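Local coordinates for protein acetamidase (Bacillus halodurans, PDB 2II1) that binds calcium ions and probably hydrolyses carbon-nitrogen bonds of linear amides, as a member of the acetamidase/formamidase family, at residues A[11-16]-A[140-146]; A[60-66]-A[174-180]; A[227-233]-A[280-286]. All coordinates share one frame. Numbering follows the deposited sequence.

In the fold
From the N terminus, the chain enters contact 1 at 11-16 and contact 2 at 60-66. Residues 140-146 return to 11-16 and close contact 1. Residues 174-180 return to 60-66 and close contact 2. The two loops cross. They also touch: I11 N lies 2.8 Å from A60 O, a probable hydrogen bond, and N146 packs on A60. Together they join a short two-strand ribbon to the mixed sheet that holds strands 60-67 and 176-184. Contact 3 follows in series. Its loop encloses helices 235-253 and 258-268, and its two paired strands belong to a separate large mixed sheet. Its centre is about 19 Å from that of contact 1 and about 22 Å from that of contact 2.

Contact 1: residues A[11-16]-A[140-146]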
loop_
_atom_site.group_PDB
_atom_site.type_symbol
_atom_site.label_atom_id
_atom_site.label_comp_id
_atom_site.label_asym_id
_atom_site.label_seq_id
_atom_site.Cartn_x
_atom_site.Cartn_y
_atom_site.Cartn_z
ATOM N N ILE A 11 14.147 9.318 25.786
ATOM C CA ILE A 11 15.326 9.458 24.935
ATOM C C ILE A 11 14.908 9.972 23.541
ATOM O O ILE A 11 13.795 9.753 23.109
ATOM C CB ILE A 11 16.115 8.111 24.841
ATOM C CG1 ILE A 11 15.216 6.962 24.365
ATOM C CG2 ILE A 11 16.736 7.779 26.216
ATOM C CD1 ILE A 11 15.939 5.690 23.932
ATOM N N PHE A 12 15.810 10.659 22.850
ATOM C CA PHE A 12 15.529 11.205 21.520
ATOM C C PHE A 12 16.310 10.508 20.428
ATOM O O PHE A 12 16.051 10.748 19.226
ATOM C CB PHE A 12 15.779 12.709 21.526
ATOM C CG PHE A 12 14.824 13.433 22.413
ATOM C CD1 PHE A 12 13.523 13.620 22.012
ATOM C CD2 PHE A 12 15.203 13.857 23.695
ATOM C CE1 PHE A 12 12.606 14.235 22.845
ATOM C CE2 PHE A 12 14.280 14.482 24.540
ATOM C CZ PHE A 12 12.986 14.663 24.114
ATOM N N PHE A 13 17.210 9.614 20.844
ATOM C CA PHE A 13 18.034 8.833 19.932
ATOM C C PHE A 13 18.057 7.397 20.395
ATOM O O PHE A 13 18.141 7.119 21.607
ATOM C CB PHE A 13 19.480 9.314 19.921
ATOM C CG PHE A 13 19.684 10.651 19.276
ATOM C CD1 PHE A 13 19.364 11.819 19.946
ATOM C CD2 PHE A 13 20.210 10.746 17.997
ATOM C CE1 PHE A 13 19.554 13.046 19.344
ATOM C CE2 PHE A 13 20.387 11.974 17.399
ATOM C CZ PHE A 13 20.061 13.118 18.073
HETATM N N MSE A 14 18.026 6.494 19.416
HETATM C CA MSE A 14 18.205 5.065 19.645
HETATM C C MSE A 14 19.710 4.860 19.672
HETATM O O MSE A 14 20.379 4.987 18.645
HETATM C CB MSE A 14 17.531 4.261 18.518
HETATM C CG MSE A 14 16.022 4.480 18.416
HETATM SE SE MSE A 14 14.946 3.263 19.546
HETATM C CE MSE A 14 13.247 4.397 19.741
ATOM N N ASP A 15 20.238 4.595 20.868
ATOM C CA ASP A 15 21.664 4.708 21.164
ATOM C C ASP A 15 22.035 3.618 22.191
ATOM O O ASP A 15 21.422 3.500 23.271
ATOM C CB ASP A 15 21.937 6.114 21.744
ATOM C CG ASP A 15 23.441 6.462 21.891
ATOM O OD1 ASP A 15 24.338 5.598 21.766
ATOM O OD2 ASP A 15 23.713 7.651 22.168
ATOM N N LYS A 16 23.016 2.809 21.815
ATOM C CA LYS A 16 23.565 1.746 22.645
ATOM C C LYS A 16 24.162 2.288 23.942
ATOM O O LYS A 16 24.397 1.523 24.858
ATOM C CB LYS A 16 24.655 1.014 21.873
ATOM C CG LYS A 16 25.945 1.843 21.767
ATOM C CD LYS A 16 26.698 1.720 20.454
ATOM C CE LYS A 16 27.513 3.021 20.158
ATOM N NZ LYS A 16 26.693 4.334 20.238
ATOM N N PRO A 140 23.734 -1.222 16.540
ATOM C CA PRO A 140 25.061 -1.565 17.045
ATOM C C PRO A 140 26.080 -0.447 16.839
ATOM O O PRO A 140 27.051 -0.346 17.607
ATOM C CB PRO A 140 25.447 -2.824 16.241
ATOM C CG PRO A 140 24.646 -2.779 15.023
ATOM C CD PRO A 140 23.402 -1.969 15.314
ATOM N N GLY A 141 25.855 0.388 15.827
ATOM C CA GLY A 141 26.829 1.413 15.448
ATOM C C GLY A 141 26.536 2.761 16.068
ATOM O O GLY A 141 26.261 2.842 17.260
ATOM N N GLU A 142 26.589 3.813 15.249
ATOM C CA GLU A 142 26.259 5.176 15.686
ATOM C C GLU A 142 24.760 5.307 16.031
ATOM O O GLU A 142 23.925 4.618 15.455
ATOM C CB GLU A 142 26.632 6.220 14.615
ATOM C CG GLU A 142 28.117 6.239 14.175
ATOM C CD GLU A 142 29.095 6.732 15.254
ATOM O OE1 GLU A 142 28.650 7.131 16.351
ATOM O OE2 GLU A 142 30.328 6.733 14.996
ATOM N N PRO A 143 24.420 6.222 16.954
ATOM C CA PRO A 143 23.031 6.451 17.358
ATOM C C PRO A 143 22.196 6.949 16.204
ATOM O O PRO A 143 22.695 7.684 15.341
ATOM C CB PRO A 143 23.136 7.576 18.390
ATOM C CG PRO A 143 24.541 7.589 18.821
ATOM C CD PRO A 143 25.345 7.134 17.647
ATOM N N ILE A 144 20.928 6.580 16.196
ATOM C CA ILE A 144 20.037 6.985 15.119
ATOM C C ILE A 144 18.896 7.763 15.758
ATOM O O ILE A 144 18.128 7.224 16.576
ATOM C CB ILE A 144 19.533 5.742 14.312
ATOM C CG1 ILE A 144 20.736 4.963 13.749
ATOM C CG2 ILE A 144 18.572 6.161 13.214
ATOM C CD1 ILE A 144 20.437 3.803 12.834
ATOM N N ASN A 145 18.768 9.032 15.390
ATOM C CA ASN A 145 17.633 9.824 15.899
ATOM C C ASN A 145 16.300 9.087 15.771
ATOM O O ASN A 145 16.056 8.410 14.764
ATOM C CB ASN A 145 17.539 11.174 15.174
ATOM C CG ASN A 145 16.591 12.133 15.852
ATOM O OD1 ASN A 145 15.442 12.278 15.444
ATOM N ND2 ASN A 145 17.064 12.791 16.901
ATOM N N ASN A 146 15.435 9.252 16.776
ATOM C CA ASN A 146 14.121 8.570 16.826
ATOM C C ASN A 146 13.247 8.821 15.595
ATOM O O ASN A 146 12.475 7.950 15.212
ATOM C CB ASN A 146 13.303 8.964 18.088
ATOM C CG ASN A 146 13.828 8.320 19.386
ATOM O OD1 ASN A 146 14.821 7.590 19.379
ATOM N ND2 ASN A 146 13.142 8.584 20.508
HETATM O O HOH W 1 23.897 2.851 18.842
#
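Two short strands, 13-14 and 144-145, form a small antiparallel ribbon near the protein surface. Three backbone hydrogen bonds hold it. M14 N gives to I144 O (2.9 Å) and I144 N gives to M14 O (3.0 Å), a hydrogen-bonded pair. One step on, F13 and N145 are a non-hydrogen-bonded pair. Beyond it N146 N gives to F12 O at 2.9 Å.

The F13 ring has N145 ND2 over one face, 3.2 Å from F13 CZ, and F13 CB meets P143 CB at 4.3 Å. N145 OD1 is hydrogen-bonded to G147 N. The selenomethionine M14 lies on the same face of the ribbon as I144 and is buried against A60 and A179. N146 is buried too. Its ND2 donates to N58 O, and its side chain is about 6 Å from that of the calcium ligand N155 and about 8 Å from a bound ion. This end of the ribbon thus lies near the calcium site.

At the other end, K16 NZ forms a salt bridge with D15 OD1 (3.1 Å), which also accepts from E17 N. One water accepts from K16 N at 3.1 Å and donates to G141 O at 2.8 Å.

Contact 2: residues A[60-66]-A[174-180]; sequences ATGPLYV and DGALLAL
Segments 60-66 and 176-180 run antiparallel, with axes 4.1 Å apart at closest and 151° between their directions. Y65, L178 and G175 lose the most surface here. G175 lies near the start of 174-180, at phi/psi 85/-11. Its CA lies over the face of the Y65 ring, 3.4 Å from the centroid and 12° off the normal, a CH-pi contact. A CB on G175 would clash with Y65 CE2 and jam against the D174 carbonyl O. Y65 takes chi1 t (-162°) and chi2 -78°, which also brings its CD2 to 3.8 Å from L177 CD2. G175 O accepts from V66 N at 2.9 Å and from L177 N at 2.8 Å. The second bond closes a classic gamma turn at A176 (75/-58); L177 (66/76) also has positive phi.

L178 pairs with L64: L64 N to L178 O is 2.8 Å and L178 N to L64 O is 3.1 Å. Both have chi1 t and chi2 p, and their CB atoms are 4.4 Å apart. T61 pairs with L180: T61 N to L180 O is 2.8 Å and L180 N to T61 O is 3.0 Å. Between these two hydrogen-bonded pairs the register slips by one, a beta bulge. It falls at G62 (141/-170) and P63, joined by a cis peptide bond. A CB on G62 would clash with L178 O and A179 CA, and its backbone angles alone call for glycine.

T61, L64, L178 and L180 share one face, the buried layer between two beta sheets. There L64 and T61 pack on strand 28-34, and L180 on strands 28-34 and 201-210.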
loop_
_atom_site.group_PDB
_atom_site.type_symbol
_atom_site.label_atom_id
_atom_site.label_comp_id
_atom_site.label_asym_id
_atom_site.label_seq_id
_atom_site.Cartn_x
_atom_site.Cartn_y
_atom_site.Cartn_z
ATOM N N ALA A 60 10.917 9.024 23.129
ATOM C CA ALA A 60 10.621 7.627 23.365
ATOM C C ALA A 60 10.844 7.322 24.856
ATOM O O ALA A 60 11.840 7.742 25.419
ATOM C CB ALA A 60 11.501 6.754 22.497
ATOM N N THR A 61 9.889 6.631 25.488
ATOM C CA THR A 61 10.047 6.133 26.853
ATOM C C THR A 61 10.951 4.892 26.814
ATOM O O THR A 61 10.740 4.000 26.002
ATOM C CB THR A 61 8.678 5.800 27.494
ATOM O OG1 THR A 61 7.869 6.990 27.552
ATOM C CG2 THR A 61 8.849 5.200 28.901
ATOM N N GLY A 62 11.962 4.863 27.678
ATOM C CA GLY A 62 12.990 3.826 27.655
ATOM C C GLY A 62 14.346 4.443 27.958
ATOM O O GLY A 62 14.415 5.620 28.329
ATOM N N PRO A 63 15.440 3.665 27.782
ATOM C CA PRO A 63 15.477 2.293 27.283
ATOM C C PRO A 63 15.263 1.210 28.335
ATOM O O PRO A 63 15.636 1.375 29.475
ATOM C CB PRO A 63 16.867 2.166 26.659
ATOM C CG PRO A 63 17.664 3.322 27.147
ATOM C CD PRO A 63 16.796 4.183 28.022
ATOM N N LEU A 64 14.638 0.120 27.922
ATOM C CA LEU A 64 14.402 -1.033 28.787
ATOM C C LEU A 64 15.470 -2.077 28.482
ATOM O O LEU A 64 15.624 -2.468 27.315
ATOM C CB LEU A 64 13.008 -1.614 28.504
ATOM C CG LEU A 64 12.732 -2.983 29.111
ATOM C CD1 LEU A 64 12.489 -2.878 30.633
ATOM C CD2 LEU A 64 11.593 -3.679 28.384
ATOM N N TYR A 65 16.176 -2.535 29.526
ATOM C CA TYR A 65 17.137 -3.640 29.419
ATOM C C TYR A 65 16.406 -4.968 29.644
ATOM O O TYR A 65 15.890 -5.239 30.750
ATOM C CB TYR A 65 18.296 -3.489 30.443
ATOM C CG TYR A 65 19.522 -4.331 30.107
ATOM C CD1 TYR A 65 19.544 -5.701 30.375
ATOM C CD2 TYR A 65 20.643 -3.767 29.504
ATOM C CE1 TYR A 65 20.649 -6.492 30.072
ATOM C CE2 TYR A 65 21.767 -4.552 29.200
ATOM C CZ TYR A 65 21.752 -5.922 29.485
ATOM O OH TYR A 65 22.822 -6.746 29.186
ATOM N N VAL A 66 16.369 -5.792 28.595
ATOM C CA VAL A 66 15.779 -7.134 28.655
ATOM C C VAL A 66 16.913 -8.148 28.957
ATOM O O VAL A 66 17.755 -8.441 28.084
ATOM C CB VAL A 66 15.031 -7.477 27.338
ATOM C CG1 VAL A 66 14.318 -8.822 27.424
ATOM C CG2 VAL A 66 14.058 -6.364 26.977
ATOM N N ASP A 174 23.688 -6.211 23.808
ATOM C CA ASP A 174 23.114 -7.079 24.842
ATOM C C ASP A 174 22.077 -6.283 25.668
ATOM O O ASP A 174 22.272 -5.084 25.965
ATOM C CB ASP A 174 24.186 -7.692 25.752
ATOM C CG ASP A 174 25.068 -8.765 25.051
ATOM O OD1 ASP A 174 24.809 -9.243 23.911
ATOM O OD2 ASP A 174 26.073 -9.133 25.680
ATOM N N GLY A 175 20.969 -6.951 26.020
ATOM C CA GLY A 175 19.846 -6.296 26.665
ATOM C C GLY A 175 18.852 -5.628 25.724
ATOM O O GLY A 175 17.792 -5.197 26.162
ATOM N N ALA A 176 19.196 -5.498 24.443
ATOM C CA ALA A 176 18.294 -4.909 23.396
ATOM C C ALA A 176 18.155 -3.386 23.477
ATOM O O ALA A 176 18.445 -2.693 22.504
ATOM C CB ALA A 176 16.910 -5.565 23.418
ATOM N N LEU A 177 17.689 -2.911 24.635
ATOM C CA LEU A 177 17.410 -1.491 24.921
ATOM C C LEU A 177 16.256 -0.973 24.080
ATOM O O LEU A 177 16.452 -0.230 23.108
ATOM C CB LEU A 177 18.639 -0.605 24.764
ATOM C CG LEU A 177 19.856 -1.035 25.594
ATOM C CD1 LEU A 177 21.000 -0.150 25.217
ATOM C CD2 LEU A 177 19.601 -0.993 27.079
ATOM N N LEU A 178 15.060 -1.379 24.501
ATOM C CA LEU A 178 13.784 -1.096 23.832
ATOM C C LEU A 178 13.220 0.243 24.329
ATOM O O LEU A 178 13.273 0.535 25.498
ATOM C CB LEU A 178 12.753 -2.211 24.127
ATOM C CG LEU A 178 11.368 -2.150 23.488
ATOM C CD1 LEU A 178 11.409 -2.102 21.954
ATOM C CD2 LEU A 178 10.491 -3.328 23.938
ATOM N N ALA A 179 12.702 1.039 23.405
ATOM C CA ALA A 179 12.143 2.357 23.700
ATOM C C ALA A 179 10.943 2.517 22.761
ATOM O O ALA A 179 10.948 1.970 21.663
ATOM C CB ALA A 179 13.204 3.467 23.433
ATOM N N LEU A 180 9.902 3.209 23.196
ATOM C CA LEU A 180 8.753 3.398 22.325
ATOM C C LEU A 180 8.029 4.677 22.637
ATOM O O LEU A 180 8.202 5.261 23.699
ATOM C CB LEU A 180 7.803 2.197 22.341
ATOM C CG LEU A 180 6.891 1.964 23.542
ATOM C CD1 LEU A 180 5.756 3.003 23.619
ATOM C CD2 LEU A 180 6.364 0.558 23.466
#

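Contact 3: residues A[227-233]-A[280-286]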
loop_
_atom_site.group_PDB
_atom_site.type_symbol
_atom_site.label_atom_id
_atom_site.label_comp_id
_atom_site.label_asym_id
_atom_site.label_seq_id
_atom_site.Cartn_x
_atom_site.Cartn_y
_atom_site.Cartn_z
HETATM N N MSE A 227 4.028 -9.855 8.294
HETATM C CA MSE A 227 4.595 -8.826 7.421
HETATM C C MSE A 227 6.024 -8.537 7.701
HETATM O O MSE A 227 6.411 -8.394 8.852
HETATM C CB MSE A 227 3.859 -7.508 7.610
HETATM C CG MSE A 227 2.389 -7.678 7.719
HETATM SE SE MSE A 227 1.557 -5.936 7.802
HETATM C CE MSE A 227 -0.182 -6.614 8.426
ATOM N N THR A 228 6.780 -8.386 6.619
ATOM C CA THR A 228 8.144 -7.898 6.659
ATOM C C THR A 228 8.175 -6.379 6.397
ATOM O O THR A 228 7.503 -5.868 5.515
ATOM C CB THR A 228 9.078 -8.686 5.692
ATOM O OG1 THR A 228 8.551 -8.688 4.356
ATOM C CG2 THR A 228 9.232 -10.150 6.194
ATOM N N ILE A 229 8.948 -5.682 7.209
ATOM C CA ILE A 229 9.114 -4.229 7.146
ATOM C C ILE A 229 10.544 -3.813 6.699
ATOM O O ILE A 229 11.571 -4.344 7.183
ATOM C CB ILE A 229 8.805 -3.611 8.525
ATOM C CG1 ILE A 229 7.391 -3.975 8.963
ATOM C CG2 ILE A 229 8.905 -2.102 8.460
ATOM C CD1 ILE A 229 7.110 -3.709 10.407
ATOM N N ALA A 230 10.616 -2.840 5.797
ATOM C CA ALA A 230 11.895 -2.263 5.422
ATOM C C ALA A 230 11.799 -0.757 5.248
ATOM O O ALA A 230 10.763 -0.226 4.839
ATOM C CB ALA A 230 12.454 -2.929 4.155
ATOM N N SER A 231 12.901 -0.074 5.571
ATOM C CA SER A 231 13.025 1.363 5.354
ATOM C C SER A 231 14.226 1.723 4.491
ATOM O O SER A 231 15.307 1.124 4.632
ATOM C CB SER A 231 13.148 2.103 6.690
ATOM O OG SER A 231 12.011 1.821 7.468
ATOM N N ALA A 232 14.029 2.737 3.653
ATOM C CA ALA A 232 15.041 3.194 2.725
ATOM C C ALA A 232 14.871 4.668 2.403
ATOM O O ALA A 232 13.909 5.307 2.802
ATOM C CB ALA A 232 14.983 2.344 1.466
ATOM N N GLU A 233 15.823 5.205 1.653
ATOM C CA GLU A 233 15.812 6.604 1.273
ATOM C C GLU A 233 14.656 6.917 0.326
ATOM O O GLU A 233 14.108 8.019 0.338
ATOM C CB GLU A 233 17.125 6.953 0.571
ATOM C CG GLU A 233 18.417 6.602 1.326
ATOM C CD GLU A 233 18.673 7.494 2.495
ATOM O OE1 GLU A 233 17.859 8.420 2.736
ATOM O OE2 GLU A 233 19.705 7.275 3.168
ATOM N N LEU A 280 13.645 8.432 6.331
ATOM C CA LEU A 280 13.578 7.247 5.510
ATOM C C LEU A 280 12.095 6.893 5.374
ATOM O O LEU A 280 11.284 7.187 6.259
ATOM C CB LEU A 280 14.483 6.102 6.036
ATOM C CG LEU A 280 16.013 6.315 6.072
ATOM C CD1 LEU A 280 16.771 5.008 6.259
ATOM C CD2 LEU A 280 16.465 6.967 4.816
ATOM N N LYS A 281 11.741 6.351 4.217
ATOM C CA LYS A 281 10.383 5.912 3.923
ATOM C C LYS A 281 10.242 4.419 4.338
ATOM O O LYS A 281 11.202 3.661 4.315
ATOM C CB LYS A 281 10.059 6.107 2.426
ATOM C CG LYS A 281 10.558 7.408 1.788
ATOM C CD LYS A 281 9.925 8.625 2.411
ATOM C CE LYS A 281 10.575 9.931 1.910
ATOM N NZ LYS A 281 10.297 11.064 2.874
ATOM N N THR A 282 9.044 3.988 4.708
ATOM C CA THR A 282 8.855 2.619 5.206
ATOM C C THR A 282 7.736 1.938 4.437
ATOM O O THR A 282 6.717 2.545 4.181
ATOM C CB THR A 282 8.516 2.613 6.684
ATOM O OG1 THR A 282 9.549 3.293 7.398
ATOM C CG2 THR A 282 8.372 1.172 7.218
ATOM N N ALA A 283 7.954 0.673 4.091
ATOM C CA ALA A 283 7.027 -0.175 3.336
ATOM C C ALA A 283 6.962 -1.512 4.030
ATOM O O ALA A 283 7.877 -1.856 4.812
ATOM C CB ALA A 283 7.512 -0.354 1.908
ATOM N N ARG A 284 5.877 -2.252 3.794
ATOM C CA ARG A 284 5.759 -3.638 4.314
ATOM C C ARG A 284 5.144 -4.591 3.322
ATOM O O ARG A 284 4.208 -4.235 2.611
ATOM C CB ARG A 284 5.006 -3.738 5.664
ATOM C CG ARG A 284 3.603 -3.204 5.705
ATOM C CD ARG A 284 3.229 -2.755 7.119
ATOM N NE ARG A 284 1.782 -2.514 7.221
ATOM C CZ ARG A 284 1.159 -1.423 6.786
ATOM N NH1 ARG A 284 1.832 -0.440 6.223
ATOM N NH2 ARG A 284 -0.158 -1.310 6.895
ATOM N N PHE A 285 5.680 -5.809 3.276
ATOM C CA PHE A 285 5.048 -6.877 2.503
ATOM C C PHE A 285 4.333 -7.811 3.451
ATOM O O PHE A 285 4.955 -8.340 4.384
ATOM C CB PHE A 285 6.047 -7.693 1.666
ATOM C CG PHE A 285 5.375 -8.440 0.556
ATOM C CD1 PHE A 285 4.757 -9.653 0.784
ATOM C CD2 PHE A 285 5.261 -7.858 -0.686
ATOM C CE1 PHE A 285 4.063 -10.288 -0.236
ATOM C CE2 PHE A 285 4.608 -8.489 -1.693
ATOM C CZ PHE A 285 4.012 -9.725 -1.471
ATOM N N SER A 286 3.057 -8.066 3.137
ATOM C CA SER A 286 2.149 -8.817 3.976
ATOM C C SER A 286 1.613 -10.071 3.254
ATOM O O SER A 286 1.142 -9.995 2.095
ATOM C CB SER A 286 0.993 -7.922 4.399
ATOM O OG SER A 286 -0.005 -8.624 5.084
#
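The backbones of the hydrogen-bonded pairs satisfy each other in a regular antiparallel ladder. T228 N gives to F285 O and F285 N to T228 O, both at 2.9 Å. A230 N to A283 O is 3.1 Å, and A283 N to A230 O is 3.0 Å. A232 N to K281 O is 3.0 Å, and K281 N to A232 O is 2.8 Å. The residues between them bond outward through the backbone: M227 to L220, I229 to P218, T282 to S274 and Q275, and R284 to Y272.

On the face with I229, S231 OG and T282 OG1 are hydrogen-bonded at 2.9 Å, and either could be the donor. T282 OG1 also accepts from Q275 NE2. R284 NH2 makes salt bridges to D160 and D189; NH1 has weak hydrogen bonds to V273 O and S274 OG. The selenomethionine M227 places SE 3.5 Å from R284 NE. T228 OG1 bonds A242 O. K281 NZ donates hydrogen bonds to N278 O and I276 O.

F285 packs on I192 of the second subunit. Helix 235-253 covers the face bearing T228, A230, A232 and F285. The pair lies inside the large mixed sheet, between strands 219-221 and 270-275.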